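Local coordinates for Ika8 (Synthetic construct, PDB 6G6O), which is a computationally designed, symmetrical eight-bladed beta-propeller built from WD40-type repeats, with no assigned function, at residues 27-32 with 78-83; 170-175 with 205-210; 235-240 with 278-283. All blocks are in the same frame, centred on the assembly; numbering follows the deposited sequence.

Contact 1: 27-32 with 78-83; sequences IVVSGA and KVWYIG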
# COMPACT_ATOMS: atom_id res chain seq x y z
N ILE A 27 -9.67 7.28 13.12
CA ILE A 27 -10.68 7.02 12.10
C ILE A 27 -10.13 5.97 11.14
O ILE A 27 -8.97 6.03 10.73
CB ILE A 27 -11.05 8.31 11.34
CG1 ILE A 27 -11.80 9.27 12.27
CG2 ILE A 27 -11.88 8.00 10.11
CD1 ILE A 27 -12.39 10.47 11.56
N VAL A 28 -10.97 5.00 10.80
CA VAL A 28 -10.64 3.96 9.84
C VAL A 28 -11.56 4.11 8.64
O VAL A 28 -12.78 4.25 8.80
CB VAL A 28 -10.76 2.56 10.46
CG1 VAL A 28 -10.83 1.49 9.37
CG2 VAL A 28 -9.59 2.29 11.38
N VAL A 29 -10.98 4.10 7.44
CA VAL A 29 -11.73 4.10 6.19
C VAL A 29 -11.48 2.76 5.51
O VAL A 29 -10.33 2.39 5.26
CB VAL A 29 -11.33 5.27 5.28
CG1 VAL A 29 -12.23 5.33 4.06
CG2 VAL A 29 -11.38 6.58 6.04
N SER A 30 -12.55 2.04 5.21
CA SER A 30 -12.46 0.73 4.59
C SER A 30 -13.28 0.71 3.31
O SER A 30 -14.38 1.27 3.25
CB SER A 30 -12.94 -0.38 5.54
OG SER A 30 -14.32 -0.26 5.80
N GLY A 31 -12.74 0.07 2.28
CA GLY A 31 -13.44 -0.12 1.03
C GLY A 31 -13.58 -1.60 0.72
O GLY A 31 -12.71 -2.40 1.07
N ALA A 32 -14.67 -1.96 0.06
CA ALA A 32 -14.99 -3.35 -0.22
C ALA A 32 -15.14 -3.56 -1.72
O ALA A 32 -15.25 -2.62 -2.51
CB ALA A 32 -16.26 -3.78 0.52
N LYS A 78 -12.23 9.61 -6.53
CA LYS A 78 -13.06 10.56 -5.82
C LYS A 78 -12.30 11.14 -4.63
O LYS A 78 -11.51 10.44 -3.98
CB LYS A 78 -14.36 9.91 -5.34
CG LYS A 78 -15.22 9.39 -6.49
CD LYS A 78 -16.48 8.68 -6.00
CE LYS A 78 -17.48 9.65 -5.39
NZ LYS A 78 -18.80 9.00 -5.16
N VAL A 79 -12.53 12.42 -4.38
CA VAL A 79 -11.92 13.16 -3.27
C VAL A 79 -13.05 13.73 -2.43
O VAL A 79 -13.88 14.49 -2.95
CB VAL A 79 -10.99 14.27 -3.78
CG1 VAL A 79 -10.41 15.06 -2.62
CG2 VAL A 79 -9.88 13.69 -4.65
N TRP A 80 -13.09 13.37 -1.15
CA TRP A 80 -14.23 13.76 -0.34
C TRP A 80 -13.80 14.02 1.10
O TRP A 80 -12.73 13.60 1.55
CB TRP A 80 -15.35 12.70 -0.38
CG TRP A 80 -14.89 11.27 -0.33
CD1 TRP A 80 -14.33 10.55 -1.34
CD2 TRP A 80 -14.98 10.38 0.80
NE1 TRP A 80 -14.06 9.27 -0.92
CE2 TRP A 80 -14.45 9.14 0.39
CE3 TRP A 80 -15.45 10.52 2.11
CZ2 TRP A 80 -14.37 8.05 1.25
CZ3 TRP A 80 -15.38 9.43 2.95
CH2 TRP A 80 -14.85 8.21 2.52
N TYR A 81 -14.67 14.74 1.81
CA TYR A 81 -14.43 15.13 3.19
C TYR A 81 -14.76 13.97 4.13
O TYR A 81 -15.83 13.36 4.03
CB TYR A 81 -15.28 16.35 3.54
CG TYR A 81 -14.98 16.99 4.87
CD1 TYR A 81 -13.67 17.25 5.26
CD2 TYR A 81 -16.00 17.36 5.73
CE1 TYR A 81 -13.40 17.85 6.48
CE2 TYR A 81 -15.74 17.96 6.95
CZ TYR A 81 -14.43 18.20 7.32
OH TYR A 81 -14.16 18.79 8.53
N ILE A 82 -13.83 13.66 5.04
CA ILE A 82 -14.03 12.51 5.92
C ILE A 82 -15.20 12.75 6.87
O ILE A 82 -15.90 11.80 7.25
CB ILE A 82 -12.73 12.20 6.69
CG1 ILE A 82 -12.87 10.88 7.46
CG2 ILE A 82 -12.36 13.34 7.63
CD1 ILE A 82 -13.08 9.69 6.57
N GLY A 83 -15.45 14.01 7.25
CA GLY A 83 -16.49 14.28 8.22
C GLY A 83 -17.89 14.16 7.66
O GLY A 83 -18.82 13.76 8.38
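Ile-82 reaches across to strand 27-32 and lies over two of its side chains at once. Its CG1 branch is swung anti to the backbone N (chi1 -171°), which carries CD1 to within 3.6 Å of Val-29 CG2, the shortest approach here; the two side chains meet at a slant. Against Ile-27 the arrangement differs: the two isoleucines lie alongside one another, pointing opposite ways, with Ile-82 CG1 4.0 Å from Ile-27 CG2 and 4.1 Å from Ile-27 CD1. Val-29 turns its CG2 to the isoleucine, while its other methyl, CG1, meets the six-membered ring of Trp-80 obliquely at CH2, 4.2 Å away, the indole and the valine extending toward each other from their two strands. In this WD40-type propeller, strand 27-32 belongs to the sheet running from 18-24 to 47-51, and Trp-80 lies on strand 77-81, an outermost strand of the next sheet, with Ile-82 just past its end, so the apolar groups fill the interface between neighbouring blades. Phe-63 of strand 58-64 touches Ile-27, Val-29 and Ile-82, and Val-39 of strand 37-41 touches both isoleucines. The indole also stacks with His-51, and its NE1 makes a weak hydrogen bond to Ser-70 OG.

Contact 2: 170-175 with 205-210; sequences SLEGHQ and GQLLRD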
# COMPACT_ATOMS: atom_id res chain seq x y z
N SER A 170 16.39 7.25 -16.06
CA SER A 170 15.85 6.01 -16.60
C SER A 170 16.49 4.83 -15.87
O SER A 170 17.72 4.75 -15.76
CB SER A 170 16.10 5.91 -18.10
OG SER A 170 17.48 5.76 -18.38
N LEU A 171 15.65 3.93 -15.36
CA LEU A 171 16.10 2.79 -14.57
C LEU A 171 15.89 1.50 -15.35
O LEU A 171 14.89 1.35 -16.05
CB LEU A 171 15.36 2.73 -13.24
CG LEU A 171 15.28 4.05 -12.45
CD1 LEU A 171 14.42 3.89 -11.21
CD2 LEU A 171 16.68 4.53 -12.08
N GLU A 172 16.84 0.57 -15.21
CA GLU A 172 16.74 -0.70 -15.92
C GLU A 172 15.56 -1.52 -15.43
O GLU A 172 15.01 -2.33 -16.19
CB GLU A 172 18.05 -1.48 -15.76
CG GLU A 172 18.08 -2.81 -16.50
CD GLU A 172 19.39 -3.55 -16.34
OE1 GLU A 172 19.86 -4.17 -17.31
OE2 GLU A 172 19.96 -3.51 -15.23
N GLY A 173 15.15 -1.33 -14.18
CA GLY A 173 14.00 -2.06 -13.68
C GLY A 173 14.32 -3.53 -13.42
O GLY A 173 15.47 -3.95 -13.33
N HIS A 174 13.25 -4.31 -13.31
CA HIS A 174 13.34 -5.72 -12.98
C HIS A 174 12.80 -6.56 -14.13
O HIS A 174 12.18 -6.05 -15.07
CB HIS A 174 12.56 -6.04 -11.69
CG HIS A 174 13.00 -5.24 -10.51
ND1 HIS A 174 13.53 -5.82 -9.38
CD2 HIS A 174 12.98 -3.90 -10.27
CE1 HIS A 174 13.82 -4.87 -8.50
NE2 HIS A 174 13.50 -3.70 -9.01
N GLN A 175 13.04 -7.87 -14.04
CA GLN A 175 12.44 -8.83 -14.94
C GLN A 175 11.16 -9.43 -14.38
O GLN A 175 10.67 -10.44 -14.91
CB GLN A 175 13.43 -9.95 -15.26
CG GLN A 175 14.82 -9.48 -15.67
CD GLN A 175 15.78 -10.63 -15.88
OE1 GLN A 175 15.47 -11.60 -16.57
NE2 GLN A 175 16.97 -10.52 -15.29
N GLY A 205 21.34 6.77 -12.01
CA GLY A 205 20.70 5.62 -12.61
C GLY A 205 21.45 4.32 -12.45
O GLY A 205 21.00 3.30 -12.98
N GLN A 206 22.58 4.34 -11.74
CA GLN A 206 23.38 3.14 -11.57
C GLN A 206 22.71 2.16 -10.62
O GLN A 206 22.14 2.56 -9.60
CB GLN A 206 24.77 3.50 -11.04
CG GLN A 206 25.66 2.30 -10.73
CD GLN A 206 26.81 2.67 -9.81
OE1 GLN A 206 27.00 3.84 -9.47
NE2 GLN A 206 27.59 1.67 -9.40
N LEU A 207 22.77 0.88 -10.97
CA LEU A 207 22.35 -0.17 -10.06
C LEU A 207 23.37 -0.29 -8.93
O LEU A 207 24.34 -1.04 -9.04
CB LEU A 207 22.20 -1.50 -10.81
CG LEU A 207 21.53 -2.64 -10.05
CD1 LEU A 207 20.32 -2.12 -9.29
CD2 LEU A 207 21.12 -3.73 -11.01
N LEU A 208 23.15 0.46 -7.85
CA LEU A 208 24.11 0.48 -6.76
C LEU A 208 24.13 -0.85 -6.01
O LEU A 208 25.20 -1.32 -5.61
CB LEU A 208 23.80 1.64 -5.81
CG LEU A 208 23.90 3.02 -6.45
CD1 LEU A 208 23.20 4.07 -5.61
CD2 LEU A 208 25.35 3.40 -6.68
N ARG A 209 22.97 -1.46 -5.82
CA ARG A 209 22.87 -2.75 -5.17
C ARG A 209 21.83 -3.59 -5.89
O ARG A 209 20.75 -3.10 -6.22
CB ARG A 209 22.50 -2.62 -3.69
CG ARG A 209 23.58 -1.99 -2.83
CD ARG A 209 24.69 -2.97 -2.54
NE ARG A 209 25.72 -2.40 -1.67
CZ ARG A 209 26.93 -2.04 -2.09
NH1 ARG A 209 27.28 -2.21 -3.35
NH2 ARG A 209 27.80 -1.52 -1.23
N ASP A 210 22.16 -4.86 -6.13
CA ASP A 210 21.24 -5.79 -6.78
C ASP A 210 21.33 -7.12 -6.03
O ASP A 210 22.28 -7.88 -6.20
CB ASP A 210 21.58 -5.97 -8.26
CG ASP A 210 20.89 -7.17 -8.87
OD1 ASP A 210 19.64 -7.26 -8.77
OD2 ASP A 210 21.58 -8.02 -9.46
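With chi1 at -48°, Leu-171 carries CG beside its own backbone N and opposite the carbonyl carbon, and from there its CD2 methyl meets Gly-205 at CA, 4.2 Å away. The backbone takes part too: Ser-170 O stands 4.4 Å from Gly-205 CA, so the glycine faces both a carbonyl and a methyl. Glu-172 instead reaches out along an extended chain, chi1 and chi2 both close to 180°, and its OE2 comes 4.4 Å from Leu-207 CD2, a loose surface approach of a carboxylate to a methyl. Gly-205 has a positive phi of 86°, a backbone shape that suits glycine. Leu-207 is the centre of an inverse gamma turn, and the classic beta bulge that Leu-208 and Arg-209 form opposite Val-199 follows directly. Gly-173 and His-174 are the Gly-His pair characteristic of WD40 repeats. Segment 170-175 runs from the outermost strand of one propeller blade, 167-170, toward strand 178-184 of the next, whose own outermost strand is 207-211. Leu-171 packs on Val-157 and Val-159 of its own blade and on Val-188 of the next, while His-174 hydrogen-bonds through NE2 to Ser-190 OG on strand 187-192 and through ND1 to Thr-196 OG1 in the turn before strand 197-201.

Contact 3: 235-240 with 278-283; sequences GTVKVW and KVWDIL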
# COMPACT_ATOMS: atom_id res chain seq x y z
N GLY A 235 5.02 -18.76 3.23
CA GLY A 235 4.76 -18.34 4.58
C GLY A 235 5.92 -17.68 5.29
O GLY A 235 5.78 -17.31 6.47
N THR A 236 7.05 -17.50 4.63
CA THR A 236 8.24 -16.97 5.27
C THR A 236 8.21 -15.45 5.29
O THR A 236 8.00 -14.81 4.26
CB THR A 236 9.50 -17.46 4.56
OG1 THR A 236 9.42 -17.12 3.17
CG2 THR A 236 9.63 -18.97 4.69
N VAL A 237 8.41 -14.87 6.48
CA VAL A 237 8.53 -13.43 6.66
C VAL A 237 9.97 -13.15 7.05
O VAL A 237 10.44 -13.62 8.09
CB VAL A 237 7.56 -12.90 7.72
CG1 VAL A 237 7.67 -11.39 7.84
CG2 VAL A 237 6.13 -13.31 7.38
N LYS A 238 10.67 -12.38 6.23
CA LYS A 238 12.09 -12.15 6.42
C LYS A 238 12.39 -10.66 6.55
O LYS A 238 11.68 -9.81 5.99
CB LYS A 238 12.91 -12.76 5.27
CG LYS A 238 12.98 -14.27 5.35
CD LYS A 238 13.50 -14.90 4.07
CE LYS A 238 13.57 -16.41 4.22
NZ LYS A 238 13.94 -17.09 2.95
N VAL A 239 13.45 -10.35 7.29
CA VAL A 239 13.90 -8.99 7.54
C VAL A 239 15.38 -8.93 7.20
O VAL A 239 16.18 -9.66 7.80
CB VAL A 239 13.65 -8.55 8.99
CG1 VAL A 239 14.52 -7.35 9.33
CG2 VAL A 239 12.18 -8.23 9.21
N TRP A 240 15.75 -8.07 6.25
CA TRP A 240 17.13 -8.01 5.81
C TRP A 240 17.48 -6.58 5.41
O TRP A 240 16.60 -5.74 5.20
CB TRP A 240 17.40 -8.98 4.65
CG TRP A 240 16.42 -8.94 3.51
CD1 TRP A 240 15.06 -9.09 3.58
CD2 TRP A 240 16.73 -8.76 2.13
NE1 TRP A 240 14.51 -9.00 2.33
CE2 TRP A 240 15.51 -8.80 1.42
CE3 TRP A 240 17.92 -8.57 1.42
CZ2 TRP A 240 15.45 -8.65 0.04
CZ3 TRP A 240 17.86 -8.42 0.05
CH2 TRP A 240 16.63 -8.46 -0.63
N LYS A 278 0.33 -12.43 12.93
CA LYS A 278 1.43 -12.51 13.88
C LYS A 278 2.10 -11.15 14.01
O LYS A 278 2.10 -10.35 13.08
CB LYS A 278 2.45 -13.57 13.45
CG LYS A 278 1.88 -14.96 13.33
CD LYS A 278 2.97 -15.99 13.05
CE LYS A 278 2.38 -17.38 12.87
NZ LYS A 278 3.43 -18.41 12.69
N VAL A 279 2.67 -10.91 15.19
CA VAL A 279 3.30 -9.63 15.51
C VAL A 279 4.63 -9.91 16.18
O VAL A 279 4.68 -10.58 17.21
CB VAL A 279 2.41 -8.77 16.44
CG1 VAL A 279 3.16 -7.53 16.88
CG2 VAL A 279 1.11 -8.39 15.74
N TRP A 280 5.72 -9.41 15.59
CA TRP A 280 7.05 -9.56 16.15
C TRP A 280 7.62 -8.20 16.52
O TRP A 280 7.14 -7.16 16.08
CB TRP A 280 8.02 -10.24 15.17
CG TRP A 280 7.62 -11.59 14.70
CD1 TRP A 280 8.00 -12.79 15.23
CD2 TRP A 280 6.80 -11.90 13.57
NE1 TRP A 280 7.45 -13.82 14.52
CE2 TRP A 280 6.71 -13.30 13.49
CE3 TRP A 280 6.13 -11.12 12.62
CZ2 TRP A 280 5.97 -13.94 12.50
CZ3 TRP A 280 5.40 -11.76 11.64
CH2 TRP A 280 5.33 -13.15 11.58
N ASP A 281 8.66 -8.24 17.34
CA ASP A 281 9.54 -7.10 17.55
C ASP A 281 10.80 -7.35 16.73
O ASP A 281 11.48 -8.37 16.94
CB ASP A 281 9.86 -6.90 19.03
CG ASP A 281 10.84 -5.77 19.28
OD1 ASP A 281 12.01 -5.87 18.87
OD2 ASP A 281 10.44 -4.76 19.90
N ILE A 282 11.11 -6.44 15.81
CA ILE A 282 12.20 -6.66 14.87
C ILE A 282 13.56 -6.72 15.56
O ILE A 282 14.52 -7.23 14.98
CB ILE A 282 12.20 -5.56 13.78
CG1 ILE A 282 12.78 -6.10 12.48
CG2 ILE A 282 12.98 -4.34 14.24
CD1 ILE A 282 12.81 -5.07 11.38
N LEU A 283 13.66 -6.22 16.79
CA LEU A 283 14.94 -6.17 17.49
C LEU A 283 15.24 -7.47 18.22
O LEU A 283 16.33 -8.04 18.07
CB LEU A 283 14.94 -5.00 18.48
CG LEU A 283 16.19 -4.12 18.50
CD1 LEU A 283 16.73 -3.94 17.10
CD2 LEU A 283 15.84 -2.78 19.13
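The indole of Trp-280 meets Val-237 from the preceding blade: CG2 of the valine approaches the ring obliquely, 4.3 Å from CH2 at the far end of the six-membered ring. One face of the same indole is covered by Lys-278 of its own strand, whose CB sits 3.4 Å above the ring plane and is displaced toward the rim. At the five-membered ring, NE1 makes a weak hydrogen bond to Glu-252 OE1.

The closer packing lies nearer the end of strand 276-281, between Val-239 and Ile-282. Here the CG1–CD1 end of Ile-282 lies slantwise across the two methyls of Val-239: Ile-282 CD1 is 3.5 Å from Val-239 CG1 and 3.9 Å from Val-239 CG2, so both methyls of the fork are engaged. Ile-282 places CG1 anti to its backbone N (chi1 -151°, well off the ideal 180°) and then extends fully, with chi2 at 180°, which pushes CD1 out toward the valine. The isoleucine lies just beyond the strand end, where the chain turns. That turn is an Asx turn: Leu-283 N donates to Asp-281 OD1 over 2.7 Å, reaching the oxygen on its anti side and 27° out of the carboxylate plane. The same oxygen also accepts from Thr-284 N, so two backbone amides hold this carboxylate at the start of the loop.

Such valine, isoleucine and tryptophan packing joins adjacent blades of the beta-propeller. Strand 237-241 is third in the sheet that runs from 218-224 to 247-249, and 276-281 is third in the next, which runs from 258-264 to 287-292. Val-237 and Val-239 also rest on Val-229 of strand 227-232, while Trp-280 packs on Ser-270 of strand 267-272 and Leu-287 of strand 287-292.

The three contacts follow one another along the chain, each closing before the next opens, and share no sheet. Contact 1 joins the blade 18-24 to 47-51 with 58-64 to 77-81, contact 2 the blade 138-144 to 167-170 with 178-184 to 207-211, and contact 3 the blade 218-224 to 247-249 with 258-264 to 287-292. Contacts 2 and 3 lie across the chain's centre from contact 1, 36 and 30 Å away between centres; their own closest atoms are about 7 Å apart. Inter-blade joints thus recur round the ring, consistent with the designed repeat symmetry: buried apolar packing in contacts 1 and 3, a lighter surface approach in contact 2, farther from the centre.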